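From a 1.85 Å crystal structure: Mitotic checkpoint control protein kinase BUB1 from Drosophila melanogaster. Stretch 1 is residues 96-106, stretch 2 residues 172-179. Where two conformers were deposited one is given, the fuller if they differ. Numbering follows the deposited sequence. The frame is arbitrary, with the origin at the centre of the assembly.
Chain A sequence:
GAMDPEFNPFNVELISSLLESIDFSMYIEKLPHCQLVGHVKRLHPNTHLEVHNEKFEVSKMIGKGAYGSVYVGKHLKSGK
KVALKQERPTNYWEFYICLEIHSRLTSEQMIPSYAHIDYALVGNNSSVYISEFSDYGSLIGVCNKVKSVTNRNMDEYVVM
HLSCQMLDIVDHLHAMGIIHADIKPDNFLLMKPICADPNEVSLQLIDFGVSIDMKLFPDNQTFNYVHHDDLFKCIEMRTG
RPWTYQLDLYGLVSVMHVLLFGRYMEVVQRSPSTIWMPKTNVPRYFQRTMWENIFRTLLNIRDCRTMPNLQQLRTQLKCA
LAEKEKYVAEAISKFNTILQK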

ATOM      1  N   TYR A  96      -1.779  15.255   4.359  1.00 13.47           N
ATOM      2  CA  TYR A  96      -1.414  15.182   5.779  1.00 13.54           C
ATOM      3  C   TYR A  96      -0.719  13.866   6.143  1.00 19.25           C
ATOM      4  O   TYR A  96       0.358  13.880   6.740  1.00 16.35           O
ATOM      5  N   ILE A  97      -1.340  12.740   5.793  1.00 13.92           N
ATOM      6  CA  ILE A  97      -0.768  11.432   6.113  1.00 13.21           C
ATOM      7  C   ILE A  97       0.641  11.285   5.534  1.00 14.65           C
ATOM      8  O   ILE A  97       1.569  10.859   6.226  1.00 14.92           O
ATOM      9  N   CYS A  98       0.799  11.651   4.266  1.00 14.13           N
ATOM     10  CA  CYS A  98       2.081  11.499   3.586  0.50 13.58           C
ATOM     11  C   CYS A  98       3.159  12.361   4.212  1.00 12.32           C
ATOM     12  O   CYS A  98       4.296  11.921   4.384  1.00 16.60           O
ATOM     13  N   LEU A  99       2.801  13.592   4.559  1.00 13.07           N
ATOM     14  CA  LEU A  99       3.738  14.474   5.244  1.00 14.45           C
ATOM     15  C   LEU A  99       4.171  13.838   6.570  1.00 16.21           C
ATOM     16  O   LEU A  99       5.362  13.844   6.915  1.00 17.15           O
ATOM     17  N   GLU A 100       3.208  13.285   7.309  1.00 16.90           N
ATOM     18  CA  GLU A 100       3.503  12.700   8.624  1.00 18.34           C
ATOM     19  C   GLU A 100       4.382  11.473   8.497  1.00 16.64           C
ATOM     20  O   GLU A 100       5.320  11.296   9.272  1.00 14.60           O
ATOM     21  N   ILE A 101       4.074  10.616   7.526  1.00 15.91           N
ATOM     22  CA  ILE A 101       4.898   9.439   7.302  1.00 14.73           C
ATOM     23  C   ILE A 101       6.360   9.851   7.116  1.00 17.00           C
ATOM     24  O   ILE A 101       7.263   9.334   7.784  1.00 15.87           O
ATOM     25  N   HIS A 102       6.596  10.812   6.232  1.00 12.55           N
ATOM     26  CA  HIS A 102       7.971  11.202   5.941  1.00 13.37           C
ATOM     27  C   HIS A 102       8.590  12.031   7.067  1.00 18.14           C
ATOM     28  O   HIS A 102       9.809  12.129   7.183  1.00 20.16           O
ATOM     29  N   SER A 103       7.742  12.580   7.929  1.00 15.57           N
ATOM     30  CA  SER A 103       8.229  13.281   9.109  1.00 16.05           C
ATOM     31  C   SER A 103       8.667  12.280  10.191  1.00 14.59           C
ATOM     32  O   SER A 103       9.599  12.546  10.970  1.00 17.17           O
ATOM     33  N   ARG A 104       8.008  11.127  10.240  1.00 14.62           N
ATOM     34  CA  ARG A 104       8.227  10.187  11.345  1.00 21.94           C
ATOM     35  C   ARG A 104       9.276   9.130  11.037  1.00 24.21           C
ATOM     36  O   ARG A 104       9.795   8.483  11.948  1.00 26.81           O
ATOM     37  N   LEU A 105       9.574   8.957   9.751  1.00 18.17           N
ATOM     38  CA  LEU A 105      10.571   7.986   9.296  1.00 23.37           C
ATOM     39  C   LEU A 105      11.926   8.262   9.923  1.00 33.78           C
ATOM     40  O   LEU A 105      12.310   9.419  10.075  1.00 37.52           O
ATOM     41  N   THR A 106      12.646   7.203  10.289  1.00 41.18           N
ATOM     42  CA  THR A 106      14.051   7.334  10.672  1.00 46.61           C
ATOM     43  C   THR A 106      14.973   6.467   9.799  1.00 49.71           C
ATOM     44  O   THR A 106      16.094   6.868   9.472  1.00 54.05           O
ATOM     45  N   HIS A 172       7.101  -1.248   9.715  1.00 11.04           N
ATOM     46  CA  HIS A 172       7.623   0.096   9.954  1.00 13.94           C
ATOM     47  C   HIS A 172       6.522   1.149   9.905  1.00 17.38           C
ATOM     48  O   HIS A 172       6.592   2.153  10.614  1.00 14.53           O
ATOM     49  N   LEU A 173       5.507   0.929   9.071  1.00 13.88           N
ATOM     50  CA  LEU A 173       4.384   1.871   9.010  1.00 16.56           C
ATOM     51  C   LEU A 173       3.590   1.871  10.319  1.00 19.19           C
ATOM     52  O   LEU A 173       3.221   2.926  10.838  1.00 15.05           O
ATOM     53  N   HIS A 174       3.319   0.681  10.850  1.00 15.40           N
ATOM     54  CA  HIS A 174       2.563   0.577  12.089  1.00 12.98           C
ATOM     55  C   HIS A 174       3.369   1.131  13.271  1.00 19.95           C
ATOM     56  O   HIS A 174       2.810   1.700  14.202  1.00 18.96           O
ATOM     57  N   ALA A 175       4.691   1.001  13.213  1.00 15.51           N
ATOM     58  CA  ALA A 175       5.550   1.538  14.268  1.00 21.34           C
ATOM     59  C   ALA A 175       5.462   3.061  14.349  1.00 20.06           C
ATOM     60  O   ALA A 175       5.772   3.667  15.385  1.00 18.26           O
ATOM     61  N   MET A 176       5.059   3.673  13.241  1.00 15.16           N
ATOM     62  CA  MET A 176       4.852   5.114  13.169  1.00 18.29           C
ATOM     63  C   MET A 176       3.412   5.495  13.526  1.00 22.08           C
ATOM     64  O   MET A 176       3.051   6.673  13.496  1.00 22.33           O
ATOM     65  N   GLY A 177       2.588   4.502  13.862  1.00 22.14           N
ATOM     66  CA  GLY A 177       1.218   4.765  14.288  1.00 20.12           C
ATOM     67  C   GLY A 177       0.262   5.076  13.151  1.00 21.08           C
ATOM     68  O   GLY A 177      -0.752   5.759  13.338  1.00 20.59           O
ATOM     69  N   ILE A 178       0.576   4.567  11.964  1.00 14.38           N
ATOM     70  CA  ILE A 178      -0.273   4.787  10.797  1.00 11.82           C
ATOM     71  C   ILE A 178      -0.861   3.471  10.280  1.00 15.71           C
ATOM     72  O   ILE A 178      -0.138   2.481  10.123  1.00 17.04           O
ATOM     73  N   ILE A 179      -2.174   3.460  10.043  1.00 13.36           N
ATOM     74  CA  ILE A 179      -2.833   2.332   9.392  1.00 15.11           C
ATOM     75  C   ILE A 179      -3.136   2.755   7.958  1.00 13.90           C
ATOM     76  O   ILE A 179      -3.802   3.763   7.742  1.00 17.73           O
TER

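This is a small, mostly apolar contact in which one face of a helix and the residue just past its end pack against the close of a second helix and the strand that follows, with a single arginine-to-carbonyl hydrogen bond tying the two together at the helix end. About 391 Å² is buried, both sides summed, and M176 gives the largest share.

The helical side presents I97, I101 and R104 at a spacing of four and then three residues, the repeat that keeps side chains on one face of a helix. I97 (m, m) points toward the other stretch and makes a loose contact, CG2 of I97 lying 4.3 Å from CG2 of I178. One turn on, the CA-to-CB bond of I101 runs sideways, but its m, t rotamer brings the end of the chain nearer: CD1 of I101 sits 3.8 Å from CD1 of L173, and CG1 of I101 is 4.4 Å from CG1 of I178. L173 answers in kind, its t, p rotamer carrying a sideways-starting chain to I101.

M176 points toward the helix where the CA atoms of the two stretches come closest, CA of M176 lying 6.4 Å from CA of R104. Its m, t, m rotamer lays the thioether along the end of the helix, with SD of M176 3.7 Å from O of I101 and 3.6 Å from N of L105. Those two backbone atoms are already paired with each other by a helical hydrogen bond, so the sulfur packs against a satisfied turn. Beyond it, CE of M176 reaches 3.7 Å from CD2 of L105 and 4.3 Å from CG2 of I101. L105 (m, t) has already left helical geometry, yet its side chain still helps enclose the methyl.

R104 does two jobs. Its extended chain (m, t, t) passes the methionine, CB of R104 being 3.7 Å from SD of M176, and then delivers NH1 of R104 to O of M176 at 2.9 Å, a hydrogen bond made at the edge of the guanidinium. E100, one turn back, holds the same group from within the helix: OE1 of E100 lies 3.0 Å from both NE and NH2 of R104, in a salt bridge. The carbonyl of M176 is presented where the second helix ends in a Schellman motif, with G177 at positive phi, a conformation that favours glycine. I178 (m, m) then points back toward the helix, CD1 of I178 lying 3.6 Å from NH1 of R104, so aliphatic packing runs right up to the polar group.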

ATOM      1  CB  TYR A  96      -2.641  15.385   6.687  1.00 16.28           C
ATOM      2  CG  TYR A  96      -2.376  14.952   8.124  1.00 21.29           C
ATOM      3  CD1 TYR A  96      -1.674  15.773   9.000  1.00 21.10           C
ATOM      4  CD2 TYR A  96      -2.818  13.716   8.595  1.00 15.44           C
ATOM      5  CE1 TYR A  96      -1.411  15.371  10.308  1.00 24.30           C
ATOM      6  CE2 TYR A  96      -2.563  13.305   9.905  1.00 16.97           C
ATOM      7  CZ  TYR A  96      -1.862  14.139  10.753  1.00 21.78           C
ATOM      8  OH  TYR A  96      -1.608  13.749  12.052  1.00 20.76           O
ATOM      9  CB  ILE A  97      -1.653  10.264   5.601  1.00 10.23           C
ATOM     10  CG1 ILE A  97      -2.990  10.208   6.356  1.00 18.13           C
ATOM     11  CG2 ILE A  97      -0.893   8.935   5.703  1.00 11.27           C
ATOM     12  CD1 ILE A  97      -2.868   9.979   7.870  1.00 17.95           C
ATOM     13  CB  CYS A  98       1.948  11.838   2.106  0.50 15.54           C
ATOM     14  SG  CYS A  98       1.105  10.562   1.182  0.50 12.06           S
ATOM     15  CB  LEU A  99       3.089  15.841   5.487  1.00 13.62           C
ATOM     16  CG  LEU A  99       2.904  16.714   4.242  1.00 15.19           C
ATOM     17  CD1 LEU A  99       1.956  17.879   4.523  1.00 13.99           C
ATOM     18  CD2 LEU A  99       4.250  17.232   3.748  1.00 15.47           C
ATOM     19  CB  GLU A 100       2.218  12.346   9.382  1.00 16.42           C
ATOM     20  CG  GLU A 100       1.575  13.529  10.103  1.00 20.47           C
ATOM     21  CD  GLU A 100       2.543  14.242  11.033  1.00 24.19           C
ATOM     22  OE1 GLU A 100       2.928  13.656  12.069  1.00 25.31           O
ATOM     23  OE2 GLU A 100       2.931  15.381  10.719  1.00 30.58           O
ATOM     24  CB  ILE A 101       4.411   8.625   6.088  1.00 13.35           C
ATOM     25  CG1 ILE A 101       3.134   7.861   6.443  1.00 15.16           C
ATOM     26  CG2 ILE A 101       5.481   7.630   5.662  1.00 15.21           C
ATOM     27  CD1 ILE A 101       2.453   7.211   5.254  1.00 18.30           C
ATOM     28  CB  HIS A 102       8.071  11.864   4.558  1.00 21.30           C
ATOM     29  CG  HIS A 102       7.911  10.884   3.436  1.00 20.02           C
ATOM     30  ND1 HIS A 102       8.973  10.183   2.902  1.00 19.52           N
ATOM     31  CD2 HIS A 102       6.806  10.445   2.785  1.00 17.23           C
ATOM     32  CE1 HIS A 102       8.530   9.366   1.961  1.00 16.43           C
ATOM     33  NE2 HIS A 102       7.219   9.509   1.868  1.00 15.85           N
ATOM     34  CB  SER A 103       7.124  14.197   9.640  1.00 21.94           C
ATOM     35  OG  SER A 103       7.625  15.109  10.596  1.00 36.68           O
ATOM     36  CB  ARG A 104       6.911   9.519  11.762  1.00 22.01           C
ATOM     37  CG  ARG A 104       5.872  10.492  12.293  1.00 27.12           C
ATOM     38  CD  ARG A 104       4.553   9.799  12.595  1.00 21.88           C
ATOM     39  NE  ARG A 104       3.504  10.784  12.842  1.00 19.09           N
ATOM     40  CZ  ARG A 104       2.228  10.481  13.045  1.00 19.85           C
ATOM     41  NH1 ARG A 104       1.842   9.216  13.048  1.00 19.31           N
ATOM     42  NH2 ARG A 104       1.338  11.445  13.247  1.00 24.77           N
ATOM     43  CB  LEU A 105      10.718   8.057   7.773  1.00 28.55           C
ATOM     44  CG  LEU A 105       9.796   7.207   6.909  1.00 29.57           C
ATOM     45  CD1 LEU A 105      10.028   7.491   5.440  1.00 40.04           C
ATOM     46  CD2 LEU A 105      10.051   5.752   7.200  1.00 31.40           C
ATOM     47  CB  THR A 106      14.283   7.046  12.174  1.00 45.69           C
ATOM     48  OG1 THR A 106      13.366   6.045  12.626  1.00 43.85           O
ATOM     49  CG2 THR A 106      14.074   8.310  12.997  1.00 52.86           C
ATOM     50  CB  HIS A 172       8.733   0.442   8.958  1.00 14.74           C
ATOM     51  CG  HIS A 172      10.055  -0.181   9.288  1.00 26.12           C
ATOM     52  ND1 HIS A 172      10.382  -1.472   8.928  1.00 29.43           N
ATOM     53  CD2 HIS A 172      11.130   0.307   9.949  1.00 25.23           C
ATOM     54  CE1 HIS A 172      11.600  -1.752   9.354  1.00 25.33           C
ATOM     55  NE2 HIS A 172      12.078  -0.687   9.973  1.00 30.69           N
ATOM     56  CB  LEU A 173       3.457   1.543   7.832  1.00 13.14           C
ATOM     57  CG  LEU A 173       2.318   2.540   7.594  1.00 13.77           C
ATOM     58  CD1 LEU A 173       2.842   3.811   6.943  1.00 16.42           C
ATOM     59  CD2 LEU A 173       1.218   1.932   6.742  1.00 12.74           C
ATOM     60  CB  HIS A 174       2.117  -0.875  12.316  1.00 14.29           C
ATOM     61  CG  HIS A 174       1.074  -1.335  11.340  1.00 16.90           C
ATOM     62  ND1 HIS A 174       0.559  -2.615  11.344  1.00 14.71           N
ATOM     63  CD2 HIS A 174       0.450  -0.680  10.331  1.00 16.80           C
ATOM     64  CE1 HIS A 174      -0.340  -2.726  10.381  1.00 17.11           C
ATOM     65  NE2 HIS A 174      -0.425  -1.567   9.751  1.00 16.98           N
ATOM     66  CB  ALA A 175       6.988   1.105  14.046  1.00 23.77           C
ATOM     67  CB  MET A 176       5.204   5.631  11.767  1.00 20.91           C
ATOM     68  CG  MET A 176       6.703   5.608  11.450  1.00 25.74           C
ATOM     69  SD  MET A 176       7.136   6.319   9.842  1.00 26.95           S
ATOM     70  CE  MET A 176       6.751   4.958   8.730  1.00 27.34           C
ATOM     71  CB  ILE A 178       0.515   5.488   9.661  1.00 17.96           C
ATOM     72  CG1 ILE A 178       1.109   6.812  10.161  1.00 17.01           C
ATOM     73  CG2 ILE A 178      -0.379   5.709   8.424  1.00 13.78           C
ATOM     74  CD1 ILE A 178       0.123   7.971  10.127  1.00 20.14           C
ATOM     75  CB  ILE A 179      -4.132   1.937  10.126  1.00 18.27           C
ATOM     76  CG1 ILE A 179      -3.817   1.565  11.577  1.00 18.11           C
ATOM     77  CG2 ILE A 179      -4.816   0.760   9.426  1.00 17.46           C
ATOM     78  CD1 ILE A 179      -5.029   1.529  12.499  1.00 24.82           C
TER